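Local coordinates for protein glycerate dehydrogenase/glyoxylate reductase (Thermus thermophilus, PDB 2CUK) that probably reduces glyoxylate and hydroxypyruvate with a nicotinamide cofactor, as a member of the D-isomer specific 2-hydroxyacid dehydrogenase family, at residues 2-7 against 23-28; 15-20 against 295-300; 47-52 against 69-74; 92-97 against 287-292. All coordinates share one frame; numbering follows the deposited sequence.

Contact 1 of 4, residues 2-7 against 23-28; sequences RVLVTR and EVEVHR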
loop_
_atom_site.group_PDB
_atom_site.type_symbol
_atom_site.label_atom_id
_atom_site.label_comp_id
_atom_site.label_asym_id
_atom_site.label_seq_id
_atom_site.Cartn_x
_atom_site.Cartn_y
_atom_site.Cartn_z
ATOM N N ARG A 2 -31.396 2.241 29.756
ATOM C CA ARG A 2 -31.141 1.667 28.444
ATOM C C ARG A 2 -30.193 2.541 27.630
ATOM O O ARG A 2 -30.250 3.771 27.698
ATOM C CB ARG A 2 -32.463 1.487 27.691
ATOM C CG ARG A 2 -32.328 0.846 26.317
ATOM C CD ARG A 2 -33.693 0.486 25.742
ATOM N NE ARG A 2 -34.525 1.662 25.506
ATOM C CZ ARG A 2 -34.276 2.582 24.579
ATOM N NH1 ARG A 2 -33.214 2.466 23.791
ATOM N NH2 ARG A 2 -35.089 3.621 24.437
ATOM N N VAL A 3 -29.317 1.893 26.870
ATOM C CA VAL A 3 -28.356 2.588 26.022
ATOM C C VAL A 3 -28.603 2.203 24.566
ATOM O O VAL A 3 -28.775 1.025 24.249
ATOM C CB VAL A 3 -26.898 2.220 26.396
ATOM C CG1 VAL A 3 -25.924 2.873 25.416
ATOM C CG2 VAL A 3 -26.596 2.677 27.815
ATOM N N LEU A 4 -28.626 3.200 23.688
ATOM C CA LEU A 4 -28.848 2.956 22.271
ATOM C C LEU A 4 -27.570 3.150 21.457
ATOM O O LEU A 4 -26.938 4.206 21.512
ATOM C CB LEU A 4 -29.939 3.885 21.734
ATOM C CG LEU A 4 -30.225 3.790 20.232
ATOM C CD1 LEU A 4 -30.655 2.373 19.877
ATOM C CD2 LEU A 4 -31.306 4.783 19.853
ATOM N N VAL A 5 -27.196 2.112 20.716
ATOM C CA VAL A 5 -26.015 2.140 19.861
ATOM C C VAL A 5 -26.581 2.043 18.447
ATOM O O VAL A 5 -27.177 1.031 18.078
ATOM C CB VAL A 5 -25.088 0.941 20.147
ATOM C CG1 VAL A 5 -23.773 1.108 19.397
ATOM C CG2 VAL A 5 -24.840 0.822 21.644
ATOM N N THR A 6 -26.396 3.105 17.668
ATOM C CA THR A 6 -26.935 3.183 16.315
ATOM C C THR A 6 -26.423 2.183 15.282
ATOM O O THR A 6 -27.021 2.044 14.216
ATOM C CB THR A 6 -26.759 4.597 15.746
ATOM O OG1 THR A 6 -25.362 4.902 15.644
ATOM C CG2 THR A 6 -27.436 5.620 16.662
ATOM N N ARG A 7 -25.327 1.495 15.585
ATOM C CA ARG A 7 -24.768 0.507 14.660
ATOM C C ARG A 7 -24.069 -0.609 15.425
ATOM O O ARG A 7 -23.650 -0.419 16.566
ATOM C CB ARG A 7 -23.750 1.160 13.718
ATOM C CG ARG A 7 -24.303 2.232 12.800
ATOM C CD ARG A 7 -25.264 1.670 11.759
ATOM N NE ARG A 7 -25.632 2.697 10.788
ATOM C CZ ARG A 7 -26.281 3.817 11.091
ATOM N NH1 ARG A 7 -26.648 4.056 12.345
ATOM N NH2 ARG A 7 -26.542 4.713 10.148
ATOM N N GLU A 23 -29.078 -1.964 29.927
ATOM C CA GLU A 23 -29.716 -2.624 28.815
ATOM C C GLU A 23 -29.206 -2.022 27.523
ATOM O O GLU A 23 -29.379 -0.841 27.246
ATOM C CB GLU A 23 -31.225 -2.407 28.931
ATOM C CG GLU A 23 -31.959 -3.665 29.395
ATOM C CD GLU A 23 -33.222 -3.835 28.582
ATOM O OE1 GLU A 23 -33.865 -2.839 28.281
ATOM O OE2 GLU A 23 -33.556 -4.973 28.254
ATOM N N VAL A 24 -28.536 -2.838 26.716
ATOM C CA VAL A 24 -27.951 -2.357 25.470
ATOM C C VAL A 24 -28.757 -2.705 24.222
ATOM O O VAL A 24 -28.954 -3.879 23.902
ATOM C CB VAL A 24 -26.517 -2.908 25.283
ATOM C CG1 VAL A 24 -25.881 -2.302 24.036
ATOM C CG2 VAL A 24 -25.677 -2.603 26.511
ATOM N N GLU A 25 -29.227 -1.676 23.525
ATOM C CA GLU A 25 -29.925 -1.880 22.267
ATOM C C GLU A 25 -29.020 -1.539 21.090
ATOM O O GLU A 25 -28.575 -0.412 20.904
ATOM C CB GLU A 25 -31.158 -0.976 22.256
ATOM C CG GLU A 25 -32.131 -1.337 21.132
ATOM C CD GLU A 25 -33.330 -0.415 21.189
ATOM O OE1 GLU A 25 -33.912 -0.275 22.254
ATOM O OE2 GLU A 25 -33.670 0.165 20.158
ATOM N N VAL A 26 -28.707 -2.576 20.306
ATOM C CA VAL A 26 -27.825 -2.348 19.174
ATOM C C VAL A 26 -28.565 -2.534 17.846
ATOM O O VAL A 26 -29.132 -3.579 17.551
ATOM C CB VAL A 26 -26.658 -3.328 19.285
ATOM C CG1 VAL A 26 -25.641 -3.057 18.180
ATOM C CG2 VAL A 26 -25.980 -3.165 20.635
ATOM N N HIS A 27 -28.578 -1.444 17.058
ATOM C CA HIS A 27 -29.304 -1.452 15.795
ATOM C C HIS A 27 -28.505 -2.139 14.684
ATOM O O HIS A 27 -27.364 -1.798 14.397
ATOM C CB HIS A 27 -29.563 0.006 15.417
ATOM C CG HIS A 27 -30.266 0.071 14.089
ATOM N ND1 HIS A 27 -31.574 -0.236 13.927
ATOM C CD2 HIS A 27 -29.734 0.431 12.846
ATOM C CE1 HIS A 27 -31.827 -0.067 12.616
ATOM N NE2 HIS A 27 -30.743 0.332 11.944
ATOM N N ARG A 28 -29.130 -3.167 14.076
ATOM C CA ARG A 28 -28.450 -3.897 13.010
ATOM C C ARG A 28 -28.762 -3.310 11.628
ATOM O O ARG A 28 -29.822 -2.751 11.385
ATOM C CB ARG A 28 -28.916 -5.357 13.056
ATOM C CG ARG A 28 -28.671 -6.017 14.412
ATOM C CD ARG A 28 -29.232 -7.443 14.450
ATOM N NE ARG A 28 -28.643 -8.259 13.382
ATOM C CZ ARG A 28 -29.413 -9.224 12.842
ATOM N NH1 ARG A 28 -30.651 -9.404 13.267
ATOM N NH2 ARG A 28 -28.913 -10.005 11.880
#
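Arg2 lays its aliphatic chain over the start of the neighbouring strand: CG is anti to the backbone N (chi1 -178°), and the bend at chi3 carries the guanidinium to Glu25, with NH1 3.2 Å from OE1. This salt bridge works by charge alone, because the oxygen lies well out of the guanidinium plane and no N-H points at it. NH2 hydrogen-bonds to the carbonyl of Arg40, on helix 34-41. Glu25, extended beyond CG, runs side by side with Leu4, and its OE2 sits 3.7 Å from Leu4 CD1. On the other face of the sheet the valines meet more loosely, Val5 CG2 lying 4.1 Å from Val24 CG1. Between these two faces strands 2-5 and 23-26 pair in parallel through four nearly straight bonds, among them Val3 N to Glu23 O at 2.8 Å and His27 N to Val5 O at 3.0 Å. Past the strand ends, the His27 ring turns an edge to Thr6 O, with CD2 3.4 Å away, while NE2 bonds to Phe31 O. The two strands belong to a beta-alpha-beta unit, and helix 15-19 packs on Val24. The chemistry is thus two-sided: backbone hydrogen bonds set the register, while the Glu25 bridge probably stabilises the Arg2 charge but gives no direction, which depends at least partly on the NH2 bond.

Contact 2 of 4, residues 15-20 against 295-300; sequences DRLRER and ENLLAV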
loop_
_atom_site.group_PDB
_atom_site.type_symbol
_atom_site.label_atom_id
_atom_site.label_comp_id
_atom_site.label_asym_id
_atom_site.label_seq_id
_atom_site.Cartn_x
_atom_site.Cartn_y
_atom_site.Cartn_z
ATOM N N ASP A 15 -19.972 -5.381 26.160
ATOM C CA ASP A 15 -20.228 -6.309 27.260
ATOM C C ASP A 15 -20.021 -5.645 28.618
ATOM O O ASP A 15 -20.645 -6.031 29.605
ATOM C CB ASP A 15 -19.326 -7.545 27.153
ATOM C CG ASP A 15 -19.842 -8.570 26.155
ATOM O OD1 ASP A 15 -20.955 -8.384 25.621
ATOM O OD2 ASP A 15 -19.135 -9.571 25.910
ATOM N N ARG A 16 -19.141 -4.651 28.668
ATOM C CA ARG A 16 -18.873 -3.950 29.915
ATOM C C ARG A 16 -20.156 -3.276 30.395
ATOM O O ARG A 16 -20.471 -3.291 31.587
ATOM C CB ARG A 16 -17.774 -2.908 29.705
ATOM C CG ARG A 16 -17.320 -2.224 30.977
ATOM C CD ARG A 16 -16.221 -1.215 30.692
ATOM N NE ARG A 16 -15.767 -0.544 31.906
ATOM C CZ ARG A 16 -14.844 0.411 31.928
ATOM N NH1 ARG A 16 -14.277 0.808 30.796
ATOM N NH2 ARG A 16 -14.486 0.970 33.078
ATOM N N LEU A 17 -20.895 -2.692 29.456
ATOM C CA LEU A 17 -22.154 -2.019 29.778
ATOM C C LEU A 17 -23.163 -3.038 30.304
ATOM O O LEU A 17 -23.895 -2.799 31.254
ATOM C CB LEU A 17 -22.740 -1.389 28.514
ATOM C CG LEU A 17 -21.911 -0.235 27.921
ATOM C CD1 LEU A 17 -22.615 0.389 26.720
ATOM C CD2 LEU A 17 -21.657 0.913 28.905
ATOM N N ARG A 18 -23.228 -4.188 29.599
ATOM C CA ARG A 18 -24.145 -5.251 30.016
ATOM C C ARG A 18 -23.803 -5.768 31.423
ATOM O O ARG A 18 -24.663 -6.066 32.245
ATOM C CB ARG A 18 -24.059 -6.394 28.988
ATOM C CG ARG A 18 -24.425 -5.961 27.561
ATOM C CD ARG A 18 -24.586 -7.167 26.615
ATOM N NE ARG A 18 -24.987 -6.746 25.264
ATOM C CZ ARG A 18 -24.001 -6.469 24.389
ATOM N NH1 ARG A 18 -22.737 -6.561 24.767
ATOM N NH2 ARG A 18 -24.301 -6.123 23.132
ATOM N N GLU A 19 -22.479 -5.902 31.674
ATOM C CA GLU A 19 -21.980 -6.319 32.985
ATOM C C GLU A 19 -22.446 -5.375 34.105
ATOM O O GLU A 19 -22.485 -5.726 35.283
ATOM C CB GLU A 19 -20.455 -6.251 32.931
ATOM C CG GLU A 19 -19.779 -7.618 32.861
ATOM C CD GLU A 19 -18.464 -7.474 32.128
ATOM O OE1 GLU A 19 -17.900 -6.388 32.146
ATOM O OE2 GLU A 19 -18.036 -8.440 31.499
ATOM N N ARG A 20 -22.748 -4.123 33.698
ATOM C CA ARG A 20 -23.109 -3.107 34.686
ATOM C C ARG A 20 -24.622 -3.024 34.870
ATOM O O ARG A 20 -25.139 -2.104 35.487
ATOM C CB ARG A 20 -22.591 -1.754 34.197
ATOM C CG ARG A 20 -21.061 -1.635 34.276
ATOM C CD ARG A 20 -20.553 -1.515 35.722
ATOM N NE ARG A 20 -21.131 -0.317 36.338
ATOM C CZ ARG A 20 -20.799 0.003 37.610
ATOM N NH1 ARG A 20 -19.958 -0.740 38.322
ATOM N NH2 ARG A 20 -21.333 1.103 38.158
ATOM N N GLU A 295 -16.161 3.772 27.701
ATOM C CA GLU A 295 -15.567 4.377 28.890
ATOM C C GLU A 295 -16.212 5.734 29.167
ATOM O O GLU A 295 -16.683 5.995 30.277
ATOM C CB GLU A 295 -14.060 4.559 28.699
ATOM C CG GLU A 295 -13.353 5.177 29.897
ATOM C CD GLU A 295 -13.463 4.322 31.151
ATOM O OE1 GLU A 295 -13.012 3.157 31.115
ATOM O OE2 GLU A 295 -13.998 4.814 32.171
ATOM N N ASN A 296 -16.225 6.595 28.154
ATOM C CA ASN A 296 -16.819 7.919 28.287
ATOM C C ASN A 296 -18.279 7.847 28.742
ATOM O O ASN A 296 -18.685 8.566 29.656
ATOM C CB ASN A 296 -16.726 8.676 26.954
ATOM C CG ASN A 296 -15.367 9.324 26.743
ATOM O OD1 ASN A 296 -15.060 10.364 27.333
ATOM N ND2 ASN A 296 -14.538 8.705 25.907
ATOM N N LEU A 297 -19.063 6.979 28.111
ATOM C CA LEU A 297 -20.470 6.846 28.470
ATOM C C LEU A 297 -20.644 6.393 29.919
ATOM O O LEU A 297 -21.403 7.002 30.670
ATOM C CB LEU A 297 -21.181 5.875 27.517
ATOM C CG LEU A 297 -22.691 5.684 27.713
ATOM C CD1 LEU A 297 -23.344 5.330 26.389
ATOM C CD2 LEU A 297 -22.954 4.604 28.751
ATOM N N LEU A 298 -19.945 5.333 30.316
ATOM C CA LEU A 298 -20.046 4.845 31.688
ATOM C C LEU A 298 -19.622 5.925 32.674
ATOM O O LEU A 298 -20.247 6.100 33.721
ATOM C CB LEU A 298 -19.178 3.599 31.894
ATOM C CG LEU A 298 -19.783 2.262 31.453
ATOM C CD1 LEU A 298 -18.770 1.145 31.651
ATOM C CD2 LEU A 298 -21.039 1.984 32.261
ATOM N N ALA A 299 -18.558 6.646 32.337
ATOM C CA ALA A 299 -18.055 7.711 33.197
ATOM C C ALA A 299 -19.166 8.697 33.552
ATOM O O ALA A 299 -19.390 8.996 34.725
ATOM C CB ALA A 299 -16.911 8.443 32.512
ATOM N N VAL A 300 -19.862 9.197 32.534
ATOM C CA VAL A 300 -20.938 10.153 32.755
ATOM C C VAL A 300 -22.091 9.544 33.551
ATOM O O VAL A 300 -22.666 10.203 34.415
ATOM C CB VAL A 300 -21.488 10.705 31.421
ATOM C CG1 VAL A 300 -22.638 11.669 31.687
ATOM C CG2 VAL A 300 -20.385 11.414 30.659
#
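Three leucines and one arginine set the geometry between helix 15-19 and the segment 295-300 of the long C-terminal helix. The short axes stay 10.8 Å apart and run within 23° of each other, so the gap is bridged by side chains. Leu298 points at helix 15-19 and pushes its branched end between Arg16 and Leu17. Leu17 crosses it obliquely: CG is anti to the carbonyl carbon (chi1 -66°), which brings CD2 to 3.4 Å from Leu298 CG, tighter than a usual van der Waals contact. The same methyl, Leu17 CD2, also touches Leu297 CD2 at 3.9 Å. Arg16 is fully extended, and its stem and guanidinium pass along the CD1 side of Leu298, so that CD1 lies over one face of the guanidinium, 3.5 Å from Arg16 NE.

Extension also delivers the charged tip to Glu295. Arg16 NH1 donates to Glu295 OE1 at 2.7 Å, with the oxygen at the guanidinium edge and in its plane; NH2 adds a weak second bond to the same oxygen. The carboxylate is turned 64° from the guanidinium and receives NH1 from above its own plane. Glu295 reaches this point because its chain bends at chi2, although its CB points away from helix 15-19. A salt bridge at the more exposed margin thus lies beside a buried leucine cluster. On the inner side Leu297 rests on strand 68-70 and Leu17 on strand 23-26, the layering of helices on one face of a parallel sheet that is typical of an alpha/beta flavodoxin-like domain.

Contact 3 of 4, residues 47-52 against 69-74; sequences LIPTVE and IACYSV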
loop_
_atom_site.group_PDB
_atom_site.type_symbol
_atom_site.label_atom_id
_atom_site.label_comp_id
_atom_site.label_asym_id
_atom_site.label_seq_id
_atom_site.Cartn_x
_atom_site.Cartn_y
_atom_site.Cartn_z
ATOM N N LEU A 47 -26.381 7.257 24.647
ATOM C CA LEU A 47 -26.411 7.084 23.196
ATOM C C LEU A 47 -25.015 7.056 22.583
ATOM O O LEU A 47 -24.171 7.891 22.911
ATOM C CB LEU A 47 -27.212 8.216 22.543
ATOM C CG LEU A 47 -27.261 8.226 21.011
ATOM C CD1 LEU A 47 -28.119 7.071 20.522
ATOM C CD2 LEU A 47 -27.820 9.550 20.511
ATOM N N ILE A 48 -24.783 6.086 21.699
ATOM C CA ILE A 48 -23.504 5.963 21.000
ATOM C C ILE A 48 -23.820 5.973 19.508
ATOM O O ILE A 48 -24.145 4.939 18.925
ATOM C CB ILE A 48 -22.778 4.647 21.336
ATOM C CG1 ILE A 48 -22.504 4.568 22.838
ATOM C CG2 ILE A 48 -21.465 4.573 20.553
ATOM C CD1 ILE A 48 -21.977 3.229 23.296
ATOM N N PRO A 49 -23.739 7.153 18.871
ATOM C CA PRO A 49 -24.022 7.301 17.443
ATOM C C PRO A 49 -22.770 7.223 16.584
ATOM O O PRO A 49 -21.657 7.091 17.103
ATOM C CB PRO A 49 -24.653 8.681 17.379
ATOM C CG PRO A 49 -23.773 9.445 18.333
ATOM C CD PRO A 49 -23.564 8.475 19.503
ATOM N N THR A 50 -22.974 7.309 15.270
ATOM C CA THR A 50 -21.893 7.287 14.289
ATOM C C THR A 50 -22.022 8.552 13.447
ATOM O O THR A 50 -22.976 9.316 13.612
ATOM C CB THR A 50 -21.979 6.062 13.340
ATOM O OG1 THR A 50 -23.186 6.131 12.569
ATOM C CG2 THR A 50 -21.952 4.763 14.128
ATOM N N VAL A 51 -21.065 8.775 12.551
ATOM C CA VAL A 51 -21.090 9.951 11.687
ATOM C C VAL A 51 -22.299 9.958 10.750
ATOM O O VAL A 51 -22.639 10.997 10.181
ATOM C CB VAL A 51 -19.804 10.046 10.824
ATOM C CG1 VAL A 51 -18.594 10.288 11.718
ATOM C CG2 VAL A 51 -19.620 8.767 10.014
ATOM N N GLU A 52 -22.947 8.806 10.599
ATOM C CA GLU A 52 -24.113 8.679 9.722
ATOM C C GLU A 52 -25.430 9.033 10.416
ATOM O O GLU A 52 -26.490 9.005 9.786
ATOM C CB GLU A 52 -24.214 7.248 9.179
ATOM C CG GLU A 52 -23.032 6.796 8.332
ATOM C CD GLU A 52 -23.063 7.357 6.923
ATOM O OE1 GLU A 52 -23.250 8.583 6.770
ATOM O OE2 GLU A 52 -22.891 6.571 5.966
ATOM N N ILE A 69 -23.938 11.598 25.111
ATOM C CA ILE A 69 -23.831 11.208 23.717
ATOM C C ILE A 69 -22.352 10.874 23.532
ATOM O O ILE A 69 -21.522 11.769 23.360
ATOM C CB ILE A 69 -24.218 12.362 22.765
ATOM C CG1 ILE A 69 -25.684 12.751 22.980
ATOM C CG2 ILE A 69 -23.996 11.937 21.317
ATOM C CD1 ILE A 69 -26.129 13.926 22.134
ATOM N N ALA A 70 -22.024 9.588 23.612
ATOM C CA ALA A 70 -20.647 9.137 23.449
ATOM C C ALA A 70 -20.438 8.755 21.991
ATOM O O ALA A 70 -20.747 7.635 21.572
ATOM C CB ALA A 70 -20.369 7.942 24.359
ATOM N N CYS A 71 -19.913 9.700 21.224
ATOM C CA CYS A 71 -19.671 9.502 19.802
ATOM C C CYS A 71 -18.658 8.427 19.458
ATOM O O CYS A 71 -17.584 8.353 20.051
ATOM C CB CYS A 71 -19.223 10.815 19.157
ATOM S SG CYS A 71 -20.475 12.099 19.198
ATOM N N TYR A 72 -19.017 7.601 18.482
ATOM C CA TYR A 72 -18.141 6.548 18.000
ATOM C C TYR A 72 -17.424 7.185 16.811
ATOM O O TYR A 72 -17.655 6.816 15.660
ATOM C CB TYR A 72 -18.965 5.333 17.544
ATOM C CG TYR A 72 -18.130 4.142 17.115
ATOM C CD1 TYR A 72 -17.391 3.411 18.046
ATOM C CD2 TYR A 72 -18.056 3.764 15.774
ATOM C CE1 TYR A 72 -16.595 2.330 17.651
ATOM C CE2 TYR A 72 -17.258 2.689 15.364
ATOM C CZ TYR A 72 -16.532 1.979 16.305
ATOM O OH TYR A 72 -15.734 0.930 15.900
ATOM N N SER A 73 -16.576 8.168 17.108
ATOM C CA SER A 73 -15.814 8.898 16.098
ATOM C C SER A 73 -15.037 10.035 16.760
ATOM O O SER A 73 -15.288 10.367 17.920
ATOM C CB SER A 73 -16.755 9.487 15.043
ATOM O OG SER A 73 -17.710 10.361 15.632
ATOM N N VAL A 74 -14.087 10.614 16.029
ATOM C CA VAL A 74 -13.302 11.730 16.544
ATOM C C VAL A 74 -14.034 13.026 16.196
ATOM O O VAL A 74 -14.092 13.956 17.001
ATOM C CB VAL A 74 -11.867 11.760 15.943
ATOM C CG1 VAL A 74 -11.924 11.788 14.423
ATOM C CG2 VAL A 74 -11.116 12.981 16.464
HETATM O O HOH W 1 -18.729 7.122 13.182
#
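Pro49 and Ile69 form the apolar centre, their side chains crossing at about a right angle where two parallel strands of a beta-alpha-beta unit run out into loops. Pro49 CG lies 3.9 Å from Ile69 CG2, the methyl branch that stands anti to its own backbone N. Ile48 packs in the other direction: CG2, likewise anti to the backbone N (chi1 to CG1 -60°), comes within 4.0 Å of Tyr72 CB, while CG1 faces the methyl of Ala70. Helix 283-301 covers this side, with Leu297 on both Ile48 and Ala70. The Tyr72 side chain starts toward segment 47-52 and then leads away, CG anti to the backbone N, so that its hydroxyl bonds to Arg286 O on the same helix.

Around this centre the backbones supply the polar contacts. Ala70 N donates to Leu47 O at 2.8 Å, nearly along the C=O axis. The pairing outlasts the strands, since Tyr72 N reaches Pro49 O at 3.0 Å. A CA-H...O contact from Ile48 CA to Ala70 O lies between these two bonds. Tyr72, already beyond the strand, is the centre of an inverse gamma turn.

At the outer edge Val51 CG1 rests 3.9 Å from Ser73 CB, and Trp132 of the second subunit packs on Thr50 and Val51. Thr50 OG1 bonds to Asp53. The two segments are bridged here by a water, which accepts from Val51 N at 2.9 Å and donates to Tyr72 O at 2.7 Å.

Contact 4 of 4, residues 92-97 against 287-292; sequences THTPGV and ERMAEV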
loop_
_atom_site.group_PDB
_atom_site.type_symbol
_atom_site.label_atom_id
_atom_site.label_comp_id
_atom_site.label_asym_id
_atom_site.label_seq_id
_atom_site.Cartn_x
_atom_site.Cartn_y
_atom_site.Cartn_z
ATOM N N THR A 92 -19.080 13.307 24.159
ATOM C CA THR A 92 -17.695 12.854 24.109
ATOM C C THR A 92 -17.376 12.261 22.744
ATOM O O THR A 92 -18.275 12.019 21.938
ATOM C CB THR A 92 -17.417 11.775 25.181
ATOM O OG1 THR A 92 -18.240 10.627 24.931
ATOM C CG2 THR A 92 -17.716 12.316 26.572
ATOM N N HIS A 93 -16.091 12.032 22.492
ATOM C CA HIS A 93 -15.658 11.446 21.232
ATOM C C HIS A 93 -14.475 10.515 21.476
ATOM O O HIS A 93 -14.121 10.245 22.622
ATOM C CB HIS A 93 -15.286 12.538 20.217
ATOM C CG HIS A 93 -14.136 13.401 20.634
ATOM N ND1 HIS A 93 -13.302 14.013 19.723
ATOM C CD2 HIS A 93 -13.695 13.775 21.858
ATOM C CE1 HIS A 93 -12.394 14.724 20.367
ATOM N NE2 HIS A 93 -12.611 14.598 21.664
ATOM N N THR A 94 -13.859 10.028 20.405
ATOM C CA THR A 94 -12.735 9.103 20.535
ATOM C C THR A 94 -11.455 9.616 19.867
ATOM O O THR A 94 -11.015 9.071 18.858
ATOM C CB THR A 94 -13.101 7.733 19.924
ATOM O OG1 THR A 94 -13.308 7.876 18.511
ATOM C CG2 THR A 94 -14.380 7.192 20.563
ATOM N N PRO A 95 -10.837 10.666 20.434
ATOM C CA PRO A 95 -9.607 11.243 19.881
ATOM C C PRO A 95 -8.368 10.368 20.067
ATOM O O PRO A 95 -8.266 9.622 21.045
ATOM C CB PRO A 95 -9.491 12.564 20.630
ATOM C CG PRO A 95 -10.019 12.201 21.989
ATOM C CD PRO A 95 -11.256 11.394 21.646
ATOM N N GLY A 96 -7.438 10.470 19.116
ATOM C CA GLY A 96 -6.198 9.713 19.169
ATOM C C GLY A 96 -6.218 8.308 18.584
ATOM O O GLY A 96 -5.314 7.915 17.845
ATOM N N VAL A 97 -7.260 7.559 18.915
ATOM C CA VAL A 97 -7.437 6.173 18.492
ATOM C C VAL A 97 -7.275 5.786 17.017
ATOM O O VAL A 97 -6.712 4.731 16.714
ATOM C CB VAL A 97 -8.815 5.666 18.976
ATOM C CG1 VAL A 97 -9.045 4.234 18.521
ATOM C CG2 VAL A 97 -8.888 5.768 20.500
ATOM N N GLU A 287 -12.188 -1.561 17.436
ATOM C CA GLU A 287 -12.546 -2.144 18.726
ATOM C C GLU A 287 -12.138 -1.159 19.815
ATOM O O GLU A 287 -12.844 -0.980 20.807
ATOM C CB GLU A 287 -11.833 -3.484 18.937
ATOM C CG GLU A 287 -12.128 -4.519 17.855
ATOM C CD GLU A 287 -11.505 -5.879 18.145
ATOM O OE1 GLU A 287 -10.411 -5.924 18.740
ATOM O OE2 GLU A 287 -12.103 -6.908 17.762
ATOM N N ARG A 288 -10.995 -0.513 19.611
ATOM C CA ARG A 288 -10.482 0.468 20.555
ATOM C C ARG A 288 -11.436 1.661 20.625
ATOM O O ARG A 288 -11.690 2.201 21.701
ATOM C CB ARG A 288 -9.076 0.913 20.129
ATOM C CG ARG A 288 -8.452 2.001 20.995
ATOM C CD ARG A 288 -8.374 1.597 22.459
ATOM N NE ARG A 288 -7.815 2.672 23.276
ATOM C CZ ARG A 288 -7.932 2.747 24.598
ATOM N NH1 ARG A 288 -8.592 1.807 25.263
ATOM N NH2 ARG A 288 -7.400 3.769 25.254
ATOM N N MET A 289 -11.970 2.064 19.477
ATOM C CA MET A 289 -12.912 3.171 19.434
ATOM C C MET A 289 -14.134 2.836 20.283
ATOM O O MET A 289 -14.698 3.708 20.944
ATOM C CB MET A 289 -13.340 3.454 17.990
ATOM C CG MET A 289 -12.306 4.238 17.181
ATOM S SD MET A 289 -12.732 4.410 15.433
ATOM C CE MET A 289 -14.286 5.332 15.540
ATOM N N ALA A 290 -14.536 1.568 20.258
ATOM C CA ALA A 290 -15.687 1.112 21.029
ATOM C C ALA A 290 -15.386 1.195 22.525
ATOM O O ALA A 290 -16.228 1.638 23.304
ATOM C CB ALA A 290 -16.048 -0.323 20.641
ATOM N N GLU A 291 -14.188 0.770 22.919
ATOM C CA GLU A 291 -13.786 0.808 24.321
ATOM C C GLU A 291 -13.797 2.237 24.856
ATOM O O GLU A 291 -14.251 2.488 25.970
ATOM C CB GLU A 291 -12.373 0.244 24.504
ATOM C CG GLU A 291 -12.137 -1.132 23.920
ATOM C CD GLU A 291 -10.715 -1.616 24.158
ATOM O OE1 GLU A 291 -9.763 -0.829 23.940
ATOM O OE2 GLU A 291 -10.549 -2.785 24.560
ATOM N N VAL A 292 -13.280 3.167 24.057
ATOM C CA VAL A 292 -13.218 4.569 24.456
ATOM C C VAL A 292 -14.607 5.191 24.571
ATOM O O VAL A 292 -14.876 5.951 25.504
ATOM C CB VAL A 292 -12.347 5.384 23.469
ATOM C CG1 VAL A 292 -12.377 6.859 23.830
ATOM C CG2 VAL A 292 -10.909 4.869 23.512
#
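Val97 takes the conformation with CG1 anti to the backbone N (chi1 179°), which spreads its two methyls over segment 287-292 of helix 283-301. CG1 meets the stems of Arg288 and Met289, reaching Arg288 CG at 3.4 Å and Met289 CG at 3.5 Å. CG2 is anti to the carbonyl carbon and points tip to tip at Val292, with 3.7 Å to Val292 CG2. Val292 has the same torsion (chi1 176°), so its CG2 is turned to Val97 and its CG1 to Thr94.

Thr94 holds OG1 in the crowded position between backbone N and carbonyl carbon, chi1 65°. That leaves CG2 to do the packing: it lies 3.8 Å from Val292 CG1 and 3.5 Å from the carbonyl oxygen of Met289. Met289, bent at its last torsion, crosses Thr94 at about a right angle, and its CG and CE both lie about 4.0 Å from Thr94 OG1. Tyr72 also touches Met289.

Arg288 bends at chi2, so its stem crosses Val97 at about a right angle and its guanidinium folds back over the helix. Val292 CG2 then sits over the centre of one guanidinium face, while Glu291 OE1 lies at the edge, in plane, and accepts from NH1 at 3.2 Å. This salt bridge one helical turn along holds the charged end beside the apolar contact. The whole is van der Waals packing of a loop on a helix: segment 92-97 leads out of strand 90-92, outermost in this chain's parallel alpha/beta sheet, and, before entering helix 99-114, fits against the C-terminal helix.

All four contacts belong to the domain built on the five-stranded parallel sheet ordered 23-26, 2-5, 46-48, 68-70, 90-92, separate from the six-stranded NAD-binding part. Contact 1 pairs the first two strands and contact 3 the third with the fourth; their centres are about 12 Å apart, strands 2-5 and 46-48 lying side by side. Contacts 2 and 4 share helix 283-301, centres about 13 Å apart. Contacts 3 and 4 lie closest, about 10 Å between centres, Ser73 and Val74 meeting Thr94 and His93. Along the chain contacts 1, 3 and 4 come in series; contact 1 interleaves with contact 2, which encloses 3 and 4, so the C-terminal helix completes a domain begun at the N-terminus.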